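Local atomic coordinates of putative O-GlcNAcase nagJ (Clostridium perfringens, PDB entry 6PV5), a protein that probably hydrolyses N-acetylhexosaminides as a family 84 glycoside hydrolase, present here as the N-terminal, catalytic and helical post-catalytic regions of a longer protein. Residues K128-V133 with T155-K160; W200-R205 with K247-T252; G568-E573 with N590-K595. One frame throughout, in Å; residues are numbered along the deposited sequence. Where two conformers were deposited one is given.

Contact 1. Residues K128-V133 with T155-K160; sequences KDEGYV and TFYGVK
Tyr-132, whose ring lies against Gly-158, has its hydroxyl OH gripped by two groups: a hydrogen bond joins it to Ser-161 OG, and a weak one to Asp-182 OD2. With the far end of the ring moored in this way, one face is presented to helix 152-163. Gly-158 CA stands 3.9 Å from the centroid of the Tyr-132 ring and only 17° off its normal, a CH-pi contact over the face. Tyr-157 O lies above the same face, toward the rim. Glycine suits this position in that its CA, carrying no side chain, can lie flat against the ring; Tyr-132 CA and Gly-158 CA are 5.9 Å apart. The chi1 of Tyr-132, 65°, places CG between the backbone N and the carbonyl carbon and sends the ring across to the helix. The side chain of Tyr-157 crosses that of Tyr-132 at about a right angle, with Tyr-157 CB 4.0 Å from Tyr-132 CE2.

Glu-130 crosses the other tyrosine at a slant. Its CB is 4.0 Å from Tyr-157 CE2, while its backbone O approaches the edge of that ring, 3.9 Å from Tyr-157 CD2. Glu-130 occupies the third position of a type II turn, closed by Gly-131 N to Lys-128 O at 3.1 Å, and takes a positive phi there. Its extended chain carries the carboxylate to Arg-189, in a salt bridge, and to Asn-218. Tyr-157 meets Trp-457 with ring planes nearly perpendicular. The turn before strand 132-137 and one side of helix 152-163 thus face strand 188-192, the loop before strand 219-222 and helix 446-457, where the N-terminal domain rests on the barrel.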
loop_
_atom_site.group_PDB
_atom_site.type_symbol
_atom_site.label_atom_id
_atom_site.label_comp_id
_atom_site.label_asym_id
_atom_site.label_seq_id
_atom_site.Cartn_x
_atom_site.Cartn_y
_atom_site.Cartn_z
ATOM N N LYS A 128 -7.297 4.760 20.986
ATOM C CA LYS A 128 -7.879 4.775 19.655
ATOM C C LYS A 128 -8.483 3.414 19.345
ATOM O O LYS A 128 -8.050 2.393 19.878
ATOM C CB LYS A 128 -6.814 5.156 18.622
ATOM C CG LYS A 128 -7.238 6.194 17.591
ATOM C CD LYS A 128 -6.059 6.774 16.831
ATOM C CE LYS A 128 -5.052 7.456 17.733
ATOM N NZ LYS A 128 -3.780 7.724 17.026
ATOM N N ASP A 129 -9.473 3.416 18.452
ATOM C CA ASP A 129 -9.997 2.200 17.850
ATOM C C ASP A 129 -8.867 1.461 17.130
ATOM O O ASP A 129 -7.950 2.091 16.596
ATOM C CB ASP A 129 -11.159 2.518 16.905
ATOM C CG ASP A 129 -11.982 3.731 17.327
ATOM O OD1 ASP A 129 -11.370 4.784 17.649
ATOM O OD2 ASP A 129 -13.230 3.628 17.319
ATOM N N GLU A 130 -8.941 0.119 17.170
ATOM C CA GLU A 130 -7.971 -0.807 16.596
ATOM C C GLU A 130 -6.691 -0.843 17.428
ATOM O O GLU A 130 -5.785 -1.611 17.119
ATOM C CB GLU A 130 -7.666 -0.491 15.122
ATOM C CG GLU A 130 -8.865 -0.588 14.190
ATOM C CD GLU A 130 -8.629 -0.093 12.766
ATOM O OE1 GLU A 130 -7.874 0.893 12.592
ATOM O OE2 GLU A 130 -9.217 -0.676 11.835
ATOM N N GLY A 131 -6.608 -0.018 18.475
ATOM C CA GLY A 131 -5.484 -0.092 19.400
ATOM C C GLY A 131 -5.439 -1.443 20.117
ATOM O O GLY A 131 -6.451 -2.140 20.180
ATOM N N TYR A 132 -4.252 -1.828 20.612
ATOM C CA TYR A 132 -4.097 -3.043 21.398
ATOM C C TYR A 132 -2.856 -2.923 22.268
ATOM O O TYR A 132 -1.980 -2.100 21.997
ATOM C CB TYR A 132 -3.987 -4.293 20.516
ATOM C CG TYR A 132 -2.755 -4.356 19.643
ATOM C CD1 TYR A 132 -1.571 -4.905 20.116
ATOM C CD2 TYR A 132 -2.762 -3.844 18.355
ATOM C CE1 TYR A 132 -0.432 -4.951 19.329
ATOM C CE2 TYR A 132 -1.631 -3.882 17.552
ATOM C CZ TYR A 132 -0.462 -4.439 18.041
ATOM O OH TYR A 132 0.666 -4.464 17.276
ATOM N N VAL A 133 -2.811 -3.749 23.321
ATOM C CA VAL A 133 -1.575 -3.997 24.047
ATOM C C VAL A 133 -1.236 -5.482 23.918
ATOM O O VAL A 133 -2.132 -6.324 23.871
ATOM C CB VAL A 133 -1.631 -3.521 25.513
ATOM C CG1 VAL A 133 -0.316 -3.781 26.238
ATOM C CG2 VAL A 133 -1.979 -2.040 25.607
ATOM N N THR A 155 -7.866 -6.762 18.829
ATOM C CA THR A 155 -7.481 -8.063 19.361
ATOM C C THR A 155 -6.929 -8.941 18.232
ATOM O O THR A 155 -5.953 -9.664 18.423
ATOM C CB THR A 155 -8.639 -8.698 20.158
ATOM O OG1 THR A 155 -9.030 -7.815 21.213
ATOM C CG2 THR A 155 -8.292 -10.039 20.768
ATOM N N PHE A 156 -7.583 -8.876 17.066
ATOM C CA PHE A 156 -7.119 -9.487 15.828
ATOM C C PHE A 156 -5.706 -9.005 15.474
ATOM O O PHE A 156 -4.831 -9.826 15.202
ATOM C CB PHE A 156 -8.154 -9.234 14.733
ATOM C CG PHE A 156 -7.933 -9.948 13.425
ATOM C CD1 PHE A 156 -8.487 -11.199 13.196
ATOM C CD2 PHE A 156 -7.218 -9.346 12.398
ATOM C CE1 PHE A 156 -8.308 -11.846 11.981
ATOM C CE2 PHE A 156 -7.049 -9.990 11.183
ATOM C CZ PHE A 156 -7.592 -11.237 10.974
ATOM N N TYR A 157 -5.472 -7.685 15.534
ATOM C CA TYR A 157 -4.167 -7.112 15.228
ATOM C C TYR A 157 -3.140 -7.485 16.291
ATOM O O TYR A 157 -1.951 -7.576 16.000
ATOM C CB TYR A 157 -4.216 -5.585 15.089
ATOM C CG TYR A 157 -4.979 -5.078 13.890
ATOM C CD1 TYR A 157 -5.179 -5.881 12.776
ATOM C CD2 TYR A 157 -5.503 -3.796 13.872
ATOM C CE1 TYR A 157 -5.908 -5.440 11.686
ATOM C CE2 TYR A 157 -6.196 -3.325 12.769
ATOM C CZ TYR A 157 -6.404 -4.146 11.676
ATOM O OH TYR A 157 -7.121 -3.690 10.609
ATOM N N GLY A 158 -3.603 -7.657 17.532
ATOM C CA GLY A 158 -2.732 -8.105 18.609
ATOM C C GLY A 158 -2.144 -9.474 18.287
ATOM O O GLY A 158 -0.956 -9.708 18.511
ATOM N N VAL A 159 -2.989 -10.353 17.735
ATOM C CA VAL A 159 -2.589 -11.708 17.384
ATOM C C VAL A 159 -1.678 -11.692 16.153
ATOM O O VAL A 159 -0.736 -12.479 16.068
ATOM C CB VAL A 159 -3.810 -12.620 17.165
ATOM C CG1 VAL A 159 -3.387 -14.016 16.742
ATOM C CG2 VAL A 159 -4.712 -12.681 18.390
ATOM N N LYS A 160 -1.985 -10.814 15.186
ATOM C CA LYS A 160 -1.148 -10.646 14.003
ATOM C C LYS A 160 0.255 -10.232 14.435
ATOM O O LYS A 160 1.238 -10.698 13.867
ATOM C CB LYS A 160 -1.746 -9.620 13.033
ATOM C CG LYS A 160 -2.998 -10.070 12.297
ATOM C CD LYS A 160 -2.734 -11.265 11.414
ATOM C CE LYS A 160 -3.939 -11.672 10.604
ATOM N NZ LYS A 160 -3.568 -12.670 9.573
#

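Contact 2. Residues W200-R205 with K247-T252; sequences WSQEER and KELIKT
Gln-202 and Arg-205 meet Glu-248 and Leu-249 where two neighbouring helices pack on the outside of a (beta/alpha)8, or TIM, barrel: helix 202-214, after the first barrel strand, and helix 243-255, after the second. Gln-202 NE2 donates a weak hydrogen bond to Glu-248 OE1 over 3.3 Å, bent to 153° at the hydrogen, with amide and carboxylate planes turned 32° apart. The bend at chi2 of Gln-202 (71°) swings the amide round toward the second helix, so that NE2 also comes 3.8 Å from Leu-249 CG. Glutamine is apt at this half-exposed edge: its polar end can bond while both its amide atoms, OE1 and NE2, pass close to the leucine branch. Deeper in, Leu-249 CD2 touches Arg-205 CB at 3.7 Å, an aliphatic contact beneath the polar one.

What places these groups lies one shell further out. Gln-202 NE2 has a stronger acceptor in Arg-245 O, at an earlier turn of helix 243-255. Leu-249 rests on Tyr-222 and Phe-260 of the barrel strands, the apolar surroundings that its branched side chain fits. Arg-205 extends from CG to NE, and this buried side chain makes a salt bridge from NE to Glu-193 OE2; Trp-200 O sits over the centre of the guanidinium face, 3.2 Å above it. The start of helix 202-214 is fixed by a capping box: Glu-204 N donates to Ser-201 OG at 3.3 Å, and Ser-201 N returns a bond of 3.1 Å to the anti lone pair of Glu-204 OE1. On the partner helix, Glu-248 O accepts from both Thr-252 N and Thr-252 OG1, on opposite faces of its plane, with OG1 at 2.7 Å.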
loop_
_atom_site.group_PDB
_atom_site.type_symbol
_atom_site.label_atom_id
_atom_site.label_comp_id
_atom_site.label_asym_id
_atom_site.label_seq_id
_atom_site.Cartn_x
_atom_site.Cartn_y
_atom_site.Cartn_z
ATOM N N TRP A 200 -7.718 -7.318 -11.423
ATOM C CA TRP A 200 -7.275 -8.452 -10.645
ATOM C C TRP A 200 -8.309 -9.563 -10.783
ATOM O O TRP A 200 -9.505 -9.292 -10.913
ATOM C CB TRP A 200 -7.085 -8.060 -9.181
ATOM C CG TRP A 200 -5.910 -7.164 -8.933
ATOM C CD1 TRP A 200 -4.883 -6.868 -9.784
ATOM C CD2 TRP A 200 -5.634 -6.465 -7.710
ATOM N NE1 TRP A 200 -3.980 -6.036 -9.175
ATOM C CE2 TRP A 200 -4.410 -5.779 -7.895
ATOM C CE3 TRP A 200 -6.304 -6.342 -6.488
ATOM C CZ2 TRP A 200 -3.858 -4.982 -6.893
ATOM C CZ3 TRP A 200 -5.748 -5.560 -5.497
ATOM C CH2 TRP A 200 -4.536 -4.892 -5.699
ATOM N N SER A 201 -7.801 -10.794 -10.810
ATOM C CA SER A 201 -8.611 -11.990 -10.799
ATOM C C SER A 201 -9.075 -12.225 -9.368
ATOM O O SER A 201 -8.561 -11.601 -8.430
ATOM C CB SER A 201 -7.805 -13.173 -11.289
ATOM O OG SER A 201 -6.751 -13.432 -10.374
ATOM N N GLN A 202 -10.000 -13.184 -9.228
ATOM C CA GLN A 202 -10.555 -13.595 -7.953
ATOM C C GLN A 202 -9.435 -14.057 -7.029
ATOM O O GLN A 202 -9.413 -13.681 -5.858
ATOM C CB GLN A 202 -11.606 -14.693 -8.179
ATOM C CG GLN A 202 -12.360 -15.093 -6.914
ATOM C CD GLN A 202 -13.339 -14.057 -6.395
ATOM O OE1 GLN A 202 -13.572 -13.007 -7.008
ATOM N NE2 GLN A 202 -13.911 -14.342 -5.231
ATOM N N GLU A 203 -8.520 -14.898 -7.544
ATOM C CA GLU A 203 -7.419 -15.389 -6.724
ATOM C C GLU A 203 -6.551 -14.218 -6.247
ATOM O O GLU A 203 -6.138 -14.187 -5.092
ATOM C CB GLU A 203 -6.586 -16.447 -7.462
ATOM N N GLU A 204 -6.277 -13.250 -7.129
ATOM C CA GLU A 204 -5.439 -12.110 -6.745
ATOM C C GLU A 204 -6.132 -11.285 -5.654
ATOM O O GLU A 204 -5.551 -10.985 -4.614
ATOM C CB GLU A 204 -5.069 -11.292 -7.985
ATOM C CG GLU A 204 -4.120 -12.037 -8.910
ATOM C CD GLU A 204 -3.815 -11.381 -10.243
ATOM O OE1 GLU A 204 -4.726 -10.767 -10.858
ATOM O OE2 GLU A 204 -2.642 -11.472 -10.668
ATOM N N ARG A 205 -7.409 -10.975 -5.871
ATOM C CA ARG A 205 -8.196 -10.211 -4.911
ATOM C C ARG A 205 -8.187 -10.847 -3.531
ATOM O O ARG A 205 -7.876 -10.167 -2.546
ATOM C CB ARG A 205 -9.597 -10.006 -5.461
ATOM C CG ARG A 205 -9.606 -8.967 -6.563
ATOM C CD ARG A 205 -10.985 -8.930 -7.148
ATOM N NE ARG A 205 -10.978 -7.897 -8.152
ATOM C CZ ARG A 205 -11.814 -7.873 -9.175
ATOM N NH1 ARG A 205 -11.729 -6.884 -10.046
ATOM N NH2 ARG A 205 -12.735 -8.827 -9.314
ATOM N N LYS A 247 -19.533 -12.858 -2.573
ATOM C CA LYS A 247 -19.677 -13.260 -1.177
ATOM C C LYS A 247 -18.342 -13.743 -0.629
ATOM O O LYS A 247 -17.983 -13.490 0.528
ATOM C CB LYS A 247 -20.715 -14.385 -1.024
ATOM N N GLU A 248 -17.618 -14.472 -1.477
ATOM C CA GLU A 248 -16.310 -14.974 -1.100
ATOM C C GLU A 248 -15.383 -13.788 -0.793
ATOM O O GLU A 248 -14.717 -13.769 0.243
ATOM C CB GLU A 248 -15.821 -15.939 -2.180
ATOM C CG GLU A 248 -14.533 -16.642 -1.806
ATOM C CD GLU A 248 -14.017 -17.645 -2.823
ATOM O OE1 GLU A 248 -14.220 -17.422 -4.047
ATOM O OE2 GLU A 248 -13.404 -18.651 -2.384
ATOM N N LEU A 249 -15.397 -12.768 -1.658
ATOM C CA LEU A 249 -14.649 -11.540 -1.395
ATOM C C LEU A 249 -15.062 -10.957 -0.042
ATOM O O LEU A 249 -14.211 -10.773 0.837
ATOM C CB LEU A 249 -14.878 -10.532 -2.528
ATOM C CG LEU A 249 -14.138 -10.813 -3.837
ATOM C CD1 LEU A 249 -14.478 -9.779 -4.901
ATOM C CD2 LEU A 249 -12.636 -10.868 -3.624
ATOM N N ILE A 250 -16.379 -10.740 0.135
ATOM C CA ILE A 250 -16.892 -10.083 1.335
ATOM C C ILE A 250 -16.560 -10.920 2.565
ATOM O O ILE A 250 -16.004 -10.407 3.543
ATOM C CB ILE A 250 -18.390 -9.754 1.185
ATOM C CG1 ILE A 250 -18.625 -8.881 -0.049
ATOM C CG2 ILE A 250 -18.940 -9.096 2.442
ATOM C CD1 ILE A 250 -20.043 -8.937 -0.600
ATOM N N LYS A 251 -16.803 -12.236 2.475
ATOM C CA LYS A 251 -16.521 -13.119 3.598
ATOM C C LYS A 251 -15.026 -13.110 3.920
ATOM O O LYS A 251 -14.632 -13.009 5.088
ATOM C CB LYS A 251 -17.087 -14.533 3.391
ATOM N N THR A 252 -14.184 -13.197 2.883
ATOM C CA THR A 252 -12.749 -13.205 3.141
ATOM C C THR A 252 -12.329 -11.880 3.775
ATOM O O THR A 252 -11.470 -11.856 4.658
ATOM C CB THR A 252 -11.932 -13.523 1.880
ATOM O OG1 THR A 252 -12.419 -14.748 1.339
ATOM C CG2 THR A 252 -10.442 -13.629 2.124
#

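Contact 3. Residues G568-E573 with N590-K595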
loop_
_atom_site.group_PDB
_atom_site.type_symbol
_atom_site.label_atom_id
_atom_site.label_comp_id
_atom_site.label_asym_id
_atom_site.label_seq_id
_atom_site.Cartn_x
_atom_site.Cartn_y
_atom_site.Cartn_z
ATOM N N GLY A 568 26.565 -1.115 -19.497
ATOM C CA GLY A 568 27.283 -0.240 -18.582
ATOM C C GLY A 568 28.761 -0.634 -18.491
ATOM O O GLY A 568 29.631 0.224 -18.537
ATOM N N LEU A 569 29.033 -1.936 -18.371
ATOM C CA LEU A 569 30.402 -2.449 -18.382
ATOM C C LEU A 569 31.134 -2.034 -19.662
ATOM O O LEU A 569 32.295 -1.628 -19.590
ATOM C CB LEU A 569 30.401 -3.970 -18.204
ATOM C CG LEU A 569 29.962 -4.442 -16.821
ATOM C CD1 LEU A 569 29.848 -5.967 -16.754
ATOM C CD2 LEU A 569 30.895 -3.878 -15.740
ATOM N N LYS A 570 30.443 -2.095 -20.817
ATOM C CA LYS A 570 31.039 -1.706 -22.090
ATOM C C LYS A 570 31.307 -0.201 -22.133
ATOM O O LYS A 570 32.340 0.223 -22.647
ATOM C CB LYS A 570 30.176 -2.129 -23.284
ATOM C CG LYS A 570 30.786 -1.881 -24.662
ATOM C CD LYS A 570 32.099 -2.609 -24.901
ATOM C CE LYS A 570 32.000 -4.101 -24.669
ATOM N NZ LYS A 570 33.338 -4.731 -24.759
ATOM N N SER A 571 30.387 0.603 -21.577
ATOM C CA SER A 571 30.562 2.046 -21.562
ATOM C C SER A 571 31.812 2.430 -20.769
ATOM O O SER A 571 32.522 3.361 -21.161
ATOM C CB SER A 571 29.336 2.765 -21.050
ATOM O OG SER A 571 28.219 2.455 -21.867
ATOM N N ILE A 572 32.073 1.733 -19.658
ATOM C CA ILE A 572 33.270 2.009 -18.879
ATOM C C ILE A 572 34.488 1.719 -19.756
ATOM O O ILE A 572 35.408 2.536 -19.833
ATOM C CB ILE A 572 33.287 1.220 -17.551
ATOM C CG1 ILE A 572 32.320 1.820 -16.529
ATOM C CG2 ILE A 572 34.699 1.126 -16.983
ATOM C CD1 ILE A 572 32.099 0.933 -15.331
ATOM N N GLU A 573 34.463 0.575 -20.448
ATOM C CA GLU A 573 35.587 0.196 -21.293
ATOM C C GLU A 573 35.860 1.279 -22.331
ATOM O O GLU A 573 37.020 1.621 -22.546
ATOM C CB GLU A 573 35.333 -1.134 -21.995
ATOM C CG GLU A 573 35.531 -2.330 -21.090
ATOM C CD GLU A 573 35.178 -3.631 -21.796
ATOM O OE1 GLU A 573 34.777 -3.590 -22.989
ATOM O OE2 GLU A 573 35.303 -4.688 -21.157
ATOM N N ASN A 590 33.275 0.586 -28.839
ATOM C CA ASN A 590 32.232 1.456 -29.336
ATOM C C ASN A 590 31.227 0.667 -30.174
ATOM O O ASN A 590 30.022 0.832 -30.015
ATOM C CB ASN A 590 32.824 2.640 -30.091
ATOM C CG ASN A 590 31.808 3.746 -30.238
ATOM O OD1 ASN A 590 31.339 4.302 -29.246
ATOM N ND2 ASN A 590 31.432 4.039 -31.472
ATOM N N PHE A 591 31.733 -0.204 -31.055
ATOM C CA PHE A 591 30.904 -1.032 -31.916
ATOM C C PHE A 591 30.087 -2.024 -31.085
ATOM O O PHE A 591 28.901 -2.223 -31.332
ATOM C CB PHE A 591 31.764 -1.751 -32.966
ATOM C CG PHE A 591 30.976 -2.541 -33.981
ATOM C CD1 PHE A 591 30.444 -1.922 -35.107
ATOM C CD2 PHE A 591 30.739 -3.900 -33.799
ATOM C CE1 PHE A 591 29.704 -2.643 -36.034
ATOM C CE2 PHE A 591 30.000 -4.617 -34.728
ATOM C CZ PHE A 591 29.481 -3.989 -35.840
ATOM N N GLU A 592 30.726 -2.685 -30.122
ATOM C CA GLU A 592 29.990 -3.596 -29.264
ATOM C C GLU A 592 28.928 -2.840 -28.456
ATOM O O GLU A 592 27.860 -3.379 -28.197
ATOM C CB GLU A 592 30.948 -4.375 -28.361
ATOM C CG GLU A 592 31.854 -5.325 -29.128
ATOM C CD GLU A 592 33.100 -5.832 -28.411
ATOM O OE1 GLU A 592 33.620 -5.128 -27.518
ATOM O OE2 GLU A 592 33.560 -6.939 -28.755
ATOM N N GLY A 593 29.229 -1.596 -28.065
ATOM C CA GLY A 593 28.330 -0.788 -27.252
ATOM C C GLY A 593 27.080 -0.389 -28.027
ATOM O O GLY A 593 25.965 -0.409 -27.490
ATOM N N ILE A 594 27.273 -0.043 -29.308
ATOM C CA ILE A 594 26.146 0.295 -30.161
ATOM C C ILE A 594 25.245 -0.937 -30.279
ATOM O O ILE A 594 24.027 -0.805 -30.204
ATOM C CB ILE A 594 26.590 0.876 -31.526
ATOM C CG1 ILE A 594 27.367 2.191 -31.396
ATOM C CG2 ILE A 594 25.421 1.007 -32.497
ATOM C CD1 ILE A 594 26.544 3.384 -30.932
ATOM N N LYS A 595 25.831 -2.136 -30.389
ATOM C CA LYS A 595 25.025 -3.348 -30.510
ATOM C C LYS A 595 24.211 -3.595 -29.239
ATOM O O LYS A 595 23.046 -3.959 -29.334
ATOM C CB LYS A 595 25.838 -4.583 -30.911
ATOM C CG LYS A 595 26.182 -4.666 -32.396
ATOM C CD LYS A 595 26.425 -6.079 -32.904
ATOM C CE LYS A 595 27.791 -6.640 -32.569
ATOM N NZ LYS A 595 27.944 -8.012 -33.112
#
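A salt-bridge network centred on Lys-570 joins the antiparallel arms of a helical hairpin, helices 548-579 and 583-601, in the all-helical region that follows the catalytic barrel. Lys-570 NZ donates to Glu-592 OE1 across the hairpin at 2.8 Å and to Glu-573 OE1, three residues further along its own helix, at 2.6 Å. The two carboxylates are met differently: Glu-573 OE1 on its syn side, close to its plane, and Glu-592 OE1 from above, 42° out of the plane. A third acid, Asp-589, forms a salt bridge with the same ammonium.

Lysine reaches all of them by folding its chain. Its CG lies anti to the backbone N, and bends at chi2 (60°) and chi3 (55°) curl the rest over toward Glu-592, with CE 3.8 Å from Glu-592 CB. At the base, Lys-570 CG packs 3.7 Å from Gly-593 CA. Glycine fits here because it leaves room for the lysine methylenes and lets the helices close to 5.9 Å between Lys-570 CA and Gly-593 CA.

The three acids would repel one another: Glu-573 OE1 and Glu-592 OE1 are 4.9 Å apart, and Asp-589 is close to both. A lysine held among them probably keeps its proton firmly, and its charge would offset part of that repulsion.

In the fold
From the N terminus, contact 1 comes first: it closes a loop of 21 residues holding the hairpin of strands 132-137 and 144-149, folding helix 152-163 back on its own sheet. Contact 2 follows, spanning 41 residues and bringing the first two barrel helices together around strand 219-222. Contact 3 closes last, over 16 residues that include the turn of a helical hairpin. The three lie in series, with none nested or crossed. Contacts 1 and 2 have centres about 24 Å apart in adjoining domains, whereas contact 3, about 56 Å from contact 1 between centres, lies across the chain's centre from it. Each joins two elements within its own domain: sheet and helix in the N-terminal one, two helices on the barrel, two in the helical region.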